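Local coordinates for avidin-related protein 4/5 (Gallus gallus, PDB 1Y55) that binds biotin, probably with very high affinity, as a tetrameric avidin-family beta-barrel protein of the chicken, at residues 3-7 with 80-84; 44-50 with 64-70; 93-99 with 110-116. The protein carries 1 engineered substitution. All blocks are in the same frame, centred on the assembly; numbering follows the deposited sequence.

Contact 1: 3-7 with 80-84; sequences KCSLT and QCFID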
loop_
_atom_site.group_PDB
_atom_site.type_symbol
_atom_site.label_atom_id
_atom_site.label_comp_id
_atom_site.label_asym_id
_atom_site.label_seq_id
_atom_site.Cartn_x
_atom_site.Cartn_y
_atom_site.Cartn_z
ATOM N N LYS A 3 14.521 -7.670 -25.080
ATOM C CA LYS A 3 13.283 -7.954 -24.287
ATOM C C LYS A 3 13.614 -8.590 -22.924
ATOM O O LYS A 3 14.239 -9.652 -22.880
ATOM C CB LYS A 3 12.373 -8.907 -25.074
ATOM C CG LYS A 3 11.044 -8.332 -25.541
ATOM C CD LYS A 3 11.014 -8.028 -27.036
ATOM C CE LYS A 3 10.192 -9.055 -27.804
ATOM N NZ LYS A 3 8.774 -9.115 -27.339
ATOM N N CYS A 4 13.175 -7.945 -21.833
ATOM C CA CYS A 4 13.289 -8.453 -20.441
ATOM C C CYS A 4 12.260 -9.622 -20.310
ATOM O O CYS A 4 11.044 -9.415 -20.479
ATOM C CB CYS A 4 12.960 -7.302 -19.394
ATOM S SG CYS A 4 14.054 -6.518 -18.034
ATOM N N SER A 5 12.746 -10.841 -20.052
ATOM C CA SER A 5 11.912 -11.987 -19.659
ATOM C C SER A 5 12.264 -12.287 -18.207
ATOM O O SER A 5 13.422 -12.180 -17.825
ATOM C CB SER A 5 12.212 -13.202 -20.560
ATOM O OG SER A 5 11.764 -14.432 -20.009
ATOM N N LEU A 6 11.273 -12.702 -17.418
ATOM C CA LEU A 6 11.506 -12.996 -16.000
ATOM C C LEU A 6 12.205 -14.341 -15.781
ATOM O O LEU A 6 12.671 -14.630 -14.677
ATOM C CB LEU A 6 10.201 -12.918 -15.192
ATOM C CG LEU A 6 9.671 -11.522 -14.832
ATOM C CD1 LEU A 6 8.913 -11.529 -13.507
ATOM C CD2 LEU A 6 10.778 -10.508 -14.750
ATOM N N THR A 7 12.293 -15.161 -16.823
ATOM C CA THR A 7 13.040 -16.421 -16.741
ATOM C C THR A 7 14.479 -16.243 -16.230
ATOM O O THR A 7 15.212 -15.395 -16.720
ATOM C CB THR A 7 13.068 -17.089 -18.107
ATOM O OG1 THR A 7 11.724 -17.313 -18.549
ATOM C CG2 THR A 7 13.720 -18.476 -18.046
ATOM N N GLN A 80 7.939 -3.948 -12.696
ATOM C CA GLN A 80 8.370 -3.786 -14.079
ATOM C C GLN A 80 9.830 -4.200 -14.194
ATOM O O GLN A 80 10.624 -3.972 -13.285
ATOM C CB GLN A 80 8.139 -2.335 -14.544
ATOM C CG GLN A 80 8.391 -2.097 -16.024
ATOM C CD GLN A 80 7.921 -0.739 -16.546
ATOM O OE1 GLN A 80 8.064 -0.487 -17.774
ATOM N NE2 GLN A 80 7.399 0.105 -15.729
ATOM N N CYS A 81 10.162 -4.823 -15.327
ATOM C CA CYS A 81 11.558 -5.145 -15.658
ATOM C C CYS A 81 12.110 -4.034 -16.526
ATOM O O CYS A 81 11.579 -3.761 -17.607
ATOM C CB CYS A 81 11.683 -6.453 -16.417
ATOM S SG CYS A 81 10.389 -7.624 -16.151
ATOM N N PHE A 82 13.159 -3.386 -16.042
ATOM C CA PHE A 82 13.847 -2.348 -16.777
ATOM C C PHE A 82 15.173 -2.875 -17.305
ATOM O O PHE A 82 15.865 -3.628 -16.626
ATOM C CB PHE A 82 14.113 -1.142 -15.879
ATOM C CG PHE A 82 12.882 -0.446 -15.436
ATOM C CD1 PHE A 82 12.178 0.348 -16.321
ATOM C CD2 PHE A 82 12.413 -0.576 -14.141
ATOM C CE1 PHE A 82 11.019 0.991 -15.915
ATOM C CE2 PHE A 82 11.265 0.079 -13.727
ATOM C CZ PHE A 82 10.572 0.871 -14.617
ATOM N N ILE A 83 15.519 -2.445 -18.516
ATOM C CA ILE A 83 16.815 -2.694 -19.136
ATOM C C ILE A 83 17.553 -1.364 -19.279
ATOM O O ILE A 83 17.053 -0.451 -19.921
ATOM C CB ILE A 83 16.674 -3.282 -20.566
ATOM C CG1 ILE A 83 15.748 -4.494 -20.608
ATOM C CG2 ILE A 83 18.046 -3.641 -21.135
ATOM C CD1 ILE A 83 15.163 -4.752 -21.996
ATOM N N ASP A 84 18.717 -1.293 -18.641
ATOM C CA ASP A 84 19.716 -0.211 -18.685
ATOM C C ASP A 84 20.271 0.040 -20.069
ATOM O O ASP A 84 20.174 -0.809 -20.939
ATOM C CB ASP A 84 20.993 -0.700 -17.967
ATOM C CG ASP A 84 21.289 0.005 -16.697
ATOM O OD1 ASP A 84 22.127 -0.571 -15.975
ATOM O OD2 ASP A 84 20.786 1.090 -16.328
#

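Contact 2: 44-50 with 64-70; sequences ITLSPLL and FTVHWNF. With BTN (biotin), chain C.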
loop_
_atom_site.group_PDB
_atom_site.type_symbol
_atom_site.label_atom_id
_atom_site.label_comp_id
_atom_site.label_asym_id
_atom_site.label_seq_id
_atom_site.Cartn_x
_atom_site.Cartn_y
_atom_site.Cartn_z
ATOM N N ILE A 44 11.165 -21.472 7.361
ATOM C CA ILE A 44 11.182 -21.177 5.925
ATOM C C ILE A 44 11.502 -22.417 5.102
ATOM O O ILE A 44 12.455 -23.152 5.396
ATOM C CB ILE A 44 12.204 -20.082 5.603
ATOM C CG1 ILE A 44 11.738 -18.731 6.152
ATOM C CG2 ILE A 44 12.434 -19.980 4.090
ATOM C CD1 ILE A 44 12.824 -17.708 6.230
ATOM N N THR A 45 10.693 -22.631 4.071
ATOM C CA THR A 45 10.954 -23.620 3.035
ATOM C C THR A 45 10.714 -22.992 1.672
ATOM O O THR A 45 9.967 -22.010 1.538
ATOM C CB THR A 45 10.064 -24.860 3.173
ATOM O OG1 THR A 45 8.684 -24.460 3.071
ATOM C CG2 THR A 45 10.283 -25.541 4.523
ATOM N N LEU A 46 11.347 -23.559 0.657
ATOM C CA LEU A 46 11.155 -23.151 -0.722
ATOM C C LEU A 46 9.674 -23.178 -1.064
ATOM O O LEU A 46 8.986 -24.152 -0.745
ATOM C CB LEU A 46 11.920 -24.099 -1.639
ATOM C CG LEU A 46 12.049 -23.654 -3.102
ATOM C CD1 LEU A 46 12.899 -22.383 -3.210
ATOM C CD2 LEU A 46 12.629 -24.770 -3.942
ATOM N N SER A 47 9.183 -22.136 -1.726
ATOM C CA SER A 47 7.754 -21.981 -1.970
ATOM C C SER A 47 7.488 -21.667 -3.436
ATOM O O SER A 47 8.273 -20.992 -4.099
ATOM C CB SER A 47 7.205 -20.880 -1.079
ATOM O OG SER A 47 7.294 -21.258 0.292
ATOM N N PRO A 48 6.367 -22.148 -3.959
ATOM C CA PRO A 48 6.036 -21.924 -5.373
ATOM C C PRO A 48 5.456 -20.548 -5.649
ATOM O O PRO A 48 4.786 -19.957 -4.805
ATOM C CB PRO A 48 5.002 -23.013 -5.648
ATOM C CG PRO A 48 4.290 -23.151 -4.346
ATOM C CD PRO A 48 5.363 -23.007 -3.302
ATOM N N LEU A 49 5.698 -20.091 -6.875
ATOM C CA LEU A 49 5.101 -18.860 -7.383
ATOM C C LEU A 49 4.494 -19.099 -8.762
ATOM O O LEU A 49 4.895 -20.004 -9.500
ATOM C CB LEU A 49 6.111 -17.699 -7.417
ATOM C CG LEU A 49 7.250 -17.784 -8.438
ATOM C CD1 LEU A 49 6.867 -17.190 -9.796
ATOM C CD2 LEU A 49 8.499 -17.099 -7.920
ATOM N N LEU A 50 3.507 -18.273 -9.091
ATOM C CA LEU A 50 2.799 -18.327 -10.366
ATOM C C LEU A 50 2.441 -16.907 -10.741
ATOM O O LEU A 50 1.893 -16.190 -9.913
ATOM C CB LEU A 50 1.535 -19.138 -10.195
ATOM C CG LEU A 50 0.771 -19.603 -11.400
ATOM C CD1 LEU A 50 1.651 -20.408 -12.341
ATOM C CD2 LEU A 50 -0.398 -20.465 -10.912
ATOM N N PHE A 64 3.050 -11.657 -9.723
ATOM C CA PHE A 64 3.055 -13.047 -9.337
ATOM C C PHE A 64 2.590 -13.201 -7.903
ATOM O O PHE A 64 2.656 -12.280 -7.100
ATOM C CB PHE A 64 4.414 -13.744 -9.606
ATOM C CG PHE A 64 5.610 -13.172 -8.873
ATOM C CD1 PHE A 64 5.961 -13.629 -7.602
ATOM C CD2 PHE A 64 6.414 -12.231 -9.480
ATOM C CE1 PHE A 64 7.082 -13.138 -6.957
ATOM C CE2 PHE A 64 7.532 -11.742 -8.822
ATOM C CZ PHE A 64 7.852 -12.204 -7.561
ATOM N N THR A 65 2.135 -14.413 -7.604
ATOM C CA THR A 65 1.705 -14.840 -6.287
ATOM C C THR A 65 2.671 -15.879 -5.769
ATOM O O THR A 65 3.020 -16.815 -6.498
ATOM C CB THR A 65 0.307 -15.478 -6.403
ATOM O OG1 THR A 65 -0.635 -14.508 -6.871
ATOM C CG2 THR A 65 -0.198 -15.957 -5.048
ATOM N N VAL A 66 3.084 -15.733 -4.512
ATOM C CA VAL A 66 3.846 -16.748 -3.796
ATOM C C VAL A 66 2.944 -17.382 -2.752
ATOM O O VAL A 66 2.447 -16.720 -1.846
ATOM C CB VAL A 66 5.092 -16.168 -3.094
ATOM C CG1 VAL A 66 5.887 -17.290 -2.451
ATOM C CG2 VAL A 66 5.959 -15.405 -4.077
ATOM N N HIS A 67 2.730 -18.691 -2.891
ATOM C CA HIS A 67 2.034 -19.487 -1.890
ATOM C C HIS A 67 3.085 -20.023 -0.918
ATOM O O HIS A 67 3.815 -20.965 -1.228
ATOM C CB HIS A 67 1.241 -20.632 -2.557
ATOM C CG HIS A 67 0.841 -21.736 -1.624
ATOM N ND1 HIS A 67 -0.435 -22.004 -1.163
ATOM C CD2 HIS A 67 1.635 -22.670 -1.059
ATOM C CE1 HIS A 67 -0.396 -23.077 -0.378
ATOM N NE2 HIS A 67 0.855 -23.488 -0.290
ATOM N N TRP A 68 3.192 -19.424 0.262
ATOM C CA TRP A 68 4.200 -19.857 1.217
ATOM C C TRP A 68 3.861 -21.278 1.681
ATOM O O TRP A 68 2.740 -21.549 2.104
ATOM C CB TRP A 68 4.276 -18.884 2.394
ATOM C CG TRP A 68 4.612 -17.505 1.921
ATOM C CD1 TRP A 68 3.764 -16.438 1.875
ATOM C CD2 TRP A 68 5.839 -17.063 1.302
ATOM N NE1 TRP A 68 4.390 -15.355 1.311
ATOM C CE2 TRP A 68 5.663 -15.714 0.948
ATOM C CE3 TRP A 68 7.080 -17.667 1.030
ATOM C CZ2 TRP A 68 6.666 -14.964 0.349
ATOM C CZ3 TRP A 68 8.076 -16.921 0.442
ATOM C CH2 TRP A 68 7.868 -15.590 0.110
ATOM N N ASN A 69 4.842 -22.175 1.616
ATOM C CA ASN A 69 4.611 -23.571 1.960
ATOM C C ASN A 69 4.758 -23.862 3.441
ATOM O O ASN A 69 4.621 -25.005 3.857
ATOM C CB ASN A 69 5.537 -24.485 1.163
ATOM C CG ASN A 69 4.985 -24.831 -0.206
ATOM O OD1 ASN A 69 3.909 -24.383 -0.625
ATOM N ND2 ASN A 69 5.748 -25.644 -0.928
ATOM N N PHE A 70 5.046 -22.841 4.230
ATOM C CA PHE A 70 5.333 -22.989 5.656
ATOM C C PHE A 70 4.490 -22.074 6.533
ATOM O O PHE A 70 4.717 -22.015 7.738
ATOM C CB PHE A 70 6.825 -22.744 5.912
ATOM C CG PHE A 70 7.293 -21.393 5.447
ATOM C CD1 PHE A 70 7.718 -21.197 4.147
ATOM C CD2 PHE A 70 7.284 -20.308 6.306
ATOM C CE1 PHE A 70 8.153 -19.947 3.715
ATOM C CE2 PHE A 70 7.708 -19.056 5.877
ATOM C CZ PHE A 70 8.142 -18.873 4.580
HETATM C C11 BTN C . 5.724 -15.634 6.070
HETATM O O11 BTN C . 6.448 -14.776 6.850
HETATM O O12 BTN C . 4.791 -16.378 6.572
HETATM C C10 BTN C . 5.973 -15.758 4.632
HETATM C C9 BTN C . 7.248 -15.115 4.141
HETATM C C8 BTN C . 7.052 -13.645 3.778
HETATM C C7 BTN C . 8.355 -13.022 3.264
HETATM C C2 BTN C . 8.170 -11.583 2.706
HETATM S S1 BTN C . 7.285 -11.476 1.177
HETATM C C6 BTN C . 7.722 -9.728 1.098
HETATM C C5 BTN C . 9.182 -9.656 1.540
HETATM N N1 BTN C . 10.120 -9.870 0.453
HETATM C C3 BTN C . 10.819 -10.976 0.644
HETATM O O3 BTN C . 11.739 -11.406 -0.203
HETATM N N2 BTN C . 10.490 -11.583 1.767
HETATM C C4 BTN C . 9.485 -10.824 2.494
HETATM O O HOH W 1 8.422 -26.589 0.154
HETATM O O HOH W 2 -0.442 -14.748 -9.684
#

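Contact 3: 93-99 with 110-116; sequences TMWLLRS and ATRVGYN. With BTN (biotin), chain C.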
loop_
_atom_site.group_PDB
_atom_site.type_symbol
_atom_site.label_atom_id
_atom_site.label_comp_id
_atom_site.label_asym_id
_atom_site.label_seq_id
_atom_site.Cartn_x
_atom_site.Cartn_y
_atom_site.Cartn_z
ATOM N N THR A 93 9.769 -3.748 -7.762
ATOM C CA THR A 93 8.510 -4.324 -7.323
ATOM C C THR A 93 7.990 -3.716 -6.041
ATOM O O THR A 93 8.735 -3.171 -5.210
ATOM C CB THR A 93 8.602 -5.862 -7.103
ATOM O OG1 THR A 93 9.315 -6.176 -5.897
ATOM C CG2 THR A 93 9.281 -6.562 -8.256
ATOM N N MET A 94 6.705 -3.944 -5.866
ATOM C CA MET A 94 6.063 -3.736 -4.612
ATOM C C MET A 94 5.171 -4.918 -4.336
ATOM O O MET A 94 4.706 -5.603 -5.256
ATOM C CB MET A 94 5.316 -2.416 -4.654
ATOM C CG MET A 94 6.325 -1.275 -4.776
ATOM S SD MET A 94 5.725 0.282 -4.637
ATOM C CE MET A 94 5.403 0.062 -2.610
ATOM N N TRP A 95 4.929 -5.149 -3.053
ATOM C CA TRP A 95 4.273 -6.367 -2.625
ATOM C C TRP A 95 3.244 -6.096 -1.550
ATOM O O TRP A 95 3.322 -5.119 -0.797
ATOM C CB TRP A 95 5.292 -7.434 -2.163
ATOM C CG TRP A 95 6.273 -7.007 -1.119
ATOM C CD1 TRP A 95 7.583 -6.676 -1.326
ATOM C CD2 TRP A 95 6.061 -6.912 0.302
ATOM N NE1 TRP A 95 8.191 -6.376 -0.133
ATOM C CE2 TRP A 95 7.279 -6.519 0.881
ATOM C CE3 TRP A 95 4.971 -7.164 1.145
ATOM C CZ2 TRP A 95 7.433 -6.349 2.267
ATOM C CZ3 TRP A 95 5.122 -6.983 2.523
ATOM C CH2 TRP A 95 6.342 -6.574 3.063
ATOM N N LEU A 96 2.282 -7.026 -1.484
ATOM C CA LEU A 96 1.315 -7.128 -0.385
ATOM C C LEU A 96 1.433 -8.539 0.191
ATOM O O LEU A 96 1.355 -9.519 -0.549
ATOM C CB LEU A 96 -0.118 -6.909 -0.856
ATOM C CG LEU A 96 -0.427 -5.528 -1.425
ATOM C CD1 LEU A 96 -1.824 -5.526 -2.025
ATOM C CD2 LEU A 96 -0.290 -4.424 -0.390
ATOM N N LEU A 97 1.611 -8.619 1.508
ATOM C CA LEU A 97 1.727 -9.865 2.258
ATOM C C LEU A 97 0.452 -10.002 3.091
ATOM O O LEU A 97 0.214 -9.209 4.011
ATOM C CB LEU A 97 2.974 -9.832 3.135
ATOM C CG LEU A 97 3.127 -10.877 4.239
ATOM C CD1 LEU A 97 2.998 -12.306 3.777
ATOM C CD2 LEU A 97 4.477 -10.693 4.907
ATOM N N ARG A 98 -0.369 -10.982 2.725
ATOM C CA ARG A 98 -1.635 -11.252 3.393
ATOM C C ARG A 98 -1.458 -12.368 4.417
ATOM O O ARG A 98 -1.075 -13.491 4.069
ATOM C CB ARG A 98 -2.671 -11.683 2.361
ATOM C CG ARG A 98 -3.997 -12.121 2.984
ATOM C CD ARG A 98 -4.755 -10.998 3.615
ATOM N NE ARG A 98 -5.797 -11.471 4.523
ATOM C CZ ARG A 98 -6.909 -10.792 4.801
ATOM N NH1 ARG A 98 -7.245 -9.705 4.125
ATOM N NH2 ARG A 98 -7.712 -11.232 5.751
ATOM N N SER A 99 -1.743 -12.046 5.673
ATOM C CA SER A 99 -1.820 -13.037 6.727
ATOM C C SER A 99 -3.240 -13.584 6.851
ATOM O O SER A 99 -4.229 -12.934 6.524
ATOM C CB SER A 99 -1.438 -12.403 8.069
ATOM O OG SER A 99 -0.108 -11.926 8.087
ATOM N N ALA A 110 -4.584 -7.459 8.466
ATOM C CA ALA A 110 -4.054 -8.633 7.788
ATOM C C ALA A 110 -3.094 -8.384 6.628
ATOM O O ALA A 110 -2.594 -9.360 6.069
ATOM C CB ALA A 110 -5.202 -9.521 7.320
ATOM N N THR A 111 -2.854 -7.133 6.230
ATOM C CA THR A 111 -2.089 -6.873 5.008
ATOM C C THR A 111 -0.903 -5.949 5.253
ATOM O O THR A 111 -1.068 -4.790 5.631
ATOM C CB THR A 111 -2.990 -6.285 3.914
ATOM O OG1 THR A 111 -4.116 -7.150 3.713
ATOM C CG2 THR A 111 -2.253 -6.223 2.595
ATOM N N ARG A 112 0.297 -6.475 5.011
ATOM C CA ARG A 112 1.537 -5.702 5.047
ATOM C C ARG A 112 1.940 -5.326 3.610
ATOM O O ARG A 112 1.574 -6.017 2.647
ATOM C CB ARG A 112 2.649 -6.488 5.743
ATOM C CG ARG A 112 2.492 -6.456 7.263
ATOM C CD ARG A 112 3.370 -7.403 8.035
ATOM N NE ARG A 112 2.987 -8.788 7.803
ATOM C CZ ARG A 112 3.573 -9.835 8.378
ATOM N NH1 ARG A 112 4.599 -9.679 9.208
ATOM N NH2 ARG A 112 3.147 -11.056 8.088
ATOM N N VAL A 113 2.668 -4.229 3.490
ATOM C CA VAL A 113 3.100 -3.706 2.211
ATOM C C VAL A 113 4.598 -3.413 2.259
ATOM O O VAL A 113 5.139 -3.032 3.291
ATOM C CB VAL A 113 2.275 -2.436 1.819
ATOM C CG1 VAL A 113 2.444 -1.303 2.825
ATOM C CG2 VAL A 113 2.581 -1.959 0.408
ATOM N N GLY A 114 5.252 -3.531 1.119
ATOM C CA GLY A 114 6.652 -3.171 1.005
ATOM C C GLY A 114 7.138 -3.164 -0.429
ATOM O O GLY A 114 6.345 -3.233 -1.373
ATOM N N TYR A 115 8.455 -3.069 -0.563
ATOM C CA TYR A 115 9.120 -3.003 -1.860
ATOM C C TYR A 115 10.161 -4.089 -1.965
ATOM O O TYR A 115 10.615 -4.639 -0.972
ATOM C CB TYR A 115 9.786 -1.641 -2.096
ATOM C CG TYR A 115 11.042 -1.356 -1.322
ATOM C CD1 TYR A 115 12.297 -1.598 -1.879
ATOM C CD2 TYR A 115 10.997 -0.804 -0.051
ATOM C CE1 TYR A 115 13.458 -1.288 -1.197
ATOM C CE2 TYR A 115 12.154 -0.484 0.630
ATOM C CZ TYR A 115 13.375 -0.713 0.050
ATOM O OH TYR A 115 14.506 -0.378 0.753
ATOM N N ASN A 116 10.616 -4.372 -3.176
ATOM C CA ASN A 116 11.826 -5.145 -3.367
ATOM C C ASN A 116 12.413 -4.838 -4.730
ATOM O O ASN A 116 11.706 -4.830 -5.735
ATOM C CB ASN A 116 11.590 -6.667 -3.300
ATOM C CG ASN A 116 11.563 -7.242 -1.893
ATOM O OD1 ASN A 116 10.607 -7.929 -1.527
ATOM N ND2 ASN A 116 12.638 -7.043 -1.136
HETATM C C11 BTN C . 5.724 -15.634 6.070
HETATM O O11 BTN C . 6.448 -14.776 6.850
HETATM O O12 BTN C . 4.791 -16.378 6.572
HETATM C C10 BTN C . 5.973 -15.758 4.632
HETATM C C9 BTN C . 7.248 -15.115 4.141
HETATM C C8 BTN C . 7.052 -13.645 3.778
HETATM C C7 BTN C . 8.355 -13.022 3.264
HETATM C C2 BTN C . 8.170 -11.583 2.706
HETATM S S1 BTN C . 7.285 -11.476 1.177
HETATM C C6 BTN C . 7.722 -9.728 1.098
HETATM C C5 BTN C . 9.182 -9.656 1.540
HETATM N N1 BTN C . 10.120 -9.870 0.453
HETATM C C3 BTN C . 10.819 -10.976 0.644
HETATM O O3 BTN C . 11.739 -11.406 -0.203
HETATM N N2 BTN C . 10.490 -11.583 1.767
HETATM C C4 BTN C . 9.485 -10.824 2.494
HETATM O O HOH W 3 0.498 -9.692 6.756
HETATM O O HOH W 4 -5.943 -8.217 1.912
#

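Contact 1: 3-7 with 80-84
Start at Lys3, where the modelled chain begins. Its CA-to-CB bond points away from strand 74-83, and the residue touches the other segment only through its backbone, with Lys3 C 4.2 Å from Ile83 CD1. Cys4 is the residue that turns inward. Its SG sits 3.7 Å from Ile83 CG1 and 3.7 Å from Phe82 O, so the sulfur lies beside the end of the strand, and its CA is 6.1 Å from that of Cys81. Ser5 faces the other way and works inside its own loop, its OG accepting a weak hydrogen bond from Thr7 N at 3.3 Å. Leu6 comes back: its CA-to-CB bond runs sideways, but the branched end reaches in and puts CD2 3.2 Å from Cys81 SG, while Leu91 and Phe62 of the same chain also pack on this leucine. Thr7 is out of reach of 80-84; its OG1 is hydrogen-bonded to Arg21 O and its O to Arg120 NH2, leading into strand 8-12. No hydrogen bond crosses between the two segments, so sulfur and hydrocarbon make the contact. The N-terminal segment thus lies against the end of a barrel strand, across the place where avidin itself has a disulfide. In these coordinates Cys4 SG and Cys81 SG are 4.3 Å apart, so no S-S bond is present. The backbone spacing and the avidin precedent are nevertheless consistent with a disulfide site modelled open, with Ile83 and Leu6 as its apolar surroundings.

Contact 2: 44-50 with 64-70
Ser47 OG does double duty: it donates to Thr45 O at 3.0 Å and accepts from Asn69 N at 2.9 Å, tying the start of strand 47-53 to the turn that follows strand 61-67. His67 N donates a hydrogen bond to Pro48 O at 3.1 Å. Further along, Leu50 and Thr65 form a hydrogen-bonded antiparallel pair, Leu50 N to Thr65 O at 3.0 Å and Thr65 N to Leu50 O at 2.9 Å. This is the beta hairpin of strands 47-53 and 61-67, adjacent staves of the avidin barrel, with Leu49 and Val66 the neighbouring non-hydrogen-bonded pair. Two waters fill in: one donates to Leu46 O (2.7 Å) and accepts from Asn69 ND2 (3.0 Å), the other donates to Leu50 O (2.8 Å) and accepts from Thr65 OG1 (2.8 Å). Trp68 NE1 is hydrogen-bonded to Thr75 OG1. One face of the indole lies against biotin, Trp68 CG 3.5 Å from BTN C10. Phe70 CZ lies 3.8 Å from BTN C10, and Ile44 CA makes a CH-pi contact 3.7 Å from the Phe70 ring centroid.

Contact 3: 93-99 with 110-116
Part of the biotin pocket is built on this pair of neighbouring antiparallel strands, 89-98 and 111-120, in the avidin beta-barrel. The ladder is regular: Trp95 N meets Gly114 O at 2.9 Å and Gly114 N meets Trp95 O at 3.1 Å, and Leu97 and Arg112 repeat the two-bond pattern, Leu97 N to Arg112 O at 2.8 Å. At the far end Ser99 N reaches Ala110 O at 2.8 Å. A water receives Arg112 NE at 2.8 Å and donates to Leu97 O at 2.8 Å, while the Arg112 guanidinium also forms a salt bridge with Asp39. On the other face of the sheet, Leu96 CD2 packs 3.9 Å from Val113 CG2, and Val113 continues outward to other subunits. Asn116 OD1 accepts biotin N1 at 2.8 Å. Trp95 is sandwiched, with BTN C6 3.2 Å from Trp95 CE2 over one face and Gly114 over the opposite one, where a CB on residue 114 would fall 2.3 Å from Trp95 CZ2.

In the fold
All three contacts involve one closed antiparallel barrel whose eight strands follow in chain order; in contact 1 the loop 3-7 lies against its strand 74-83. Contact 1 joins the segments farthest apart in sequence of the three and encloses contact 2; contact 3 comes afterwards. Contact 1 lies across the chain's centre from the other two, its centre about 22 Å from each, and connects through neighbouring strands: 74-83 sits between 61-67 of contact 2 and 89-98 of contact 3. Contacts 2 and 3 are closer, centres about 14 Å apart, and touch where Trp68 NE1 approaches Leu97 CD1 at 4.2 Å. Both reach the same biotin, so the ligand is held at one end of the barrel while contact 1 lies toward the other.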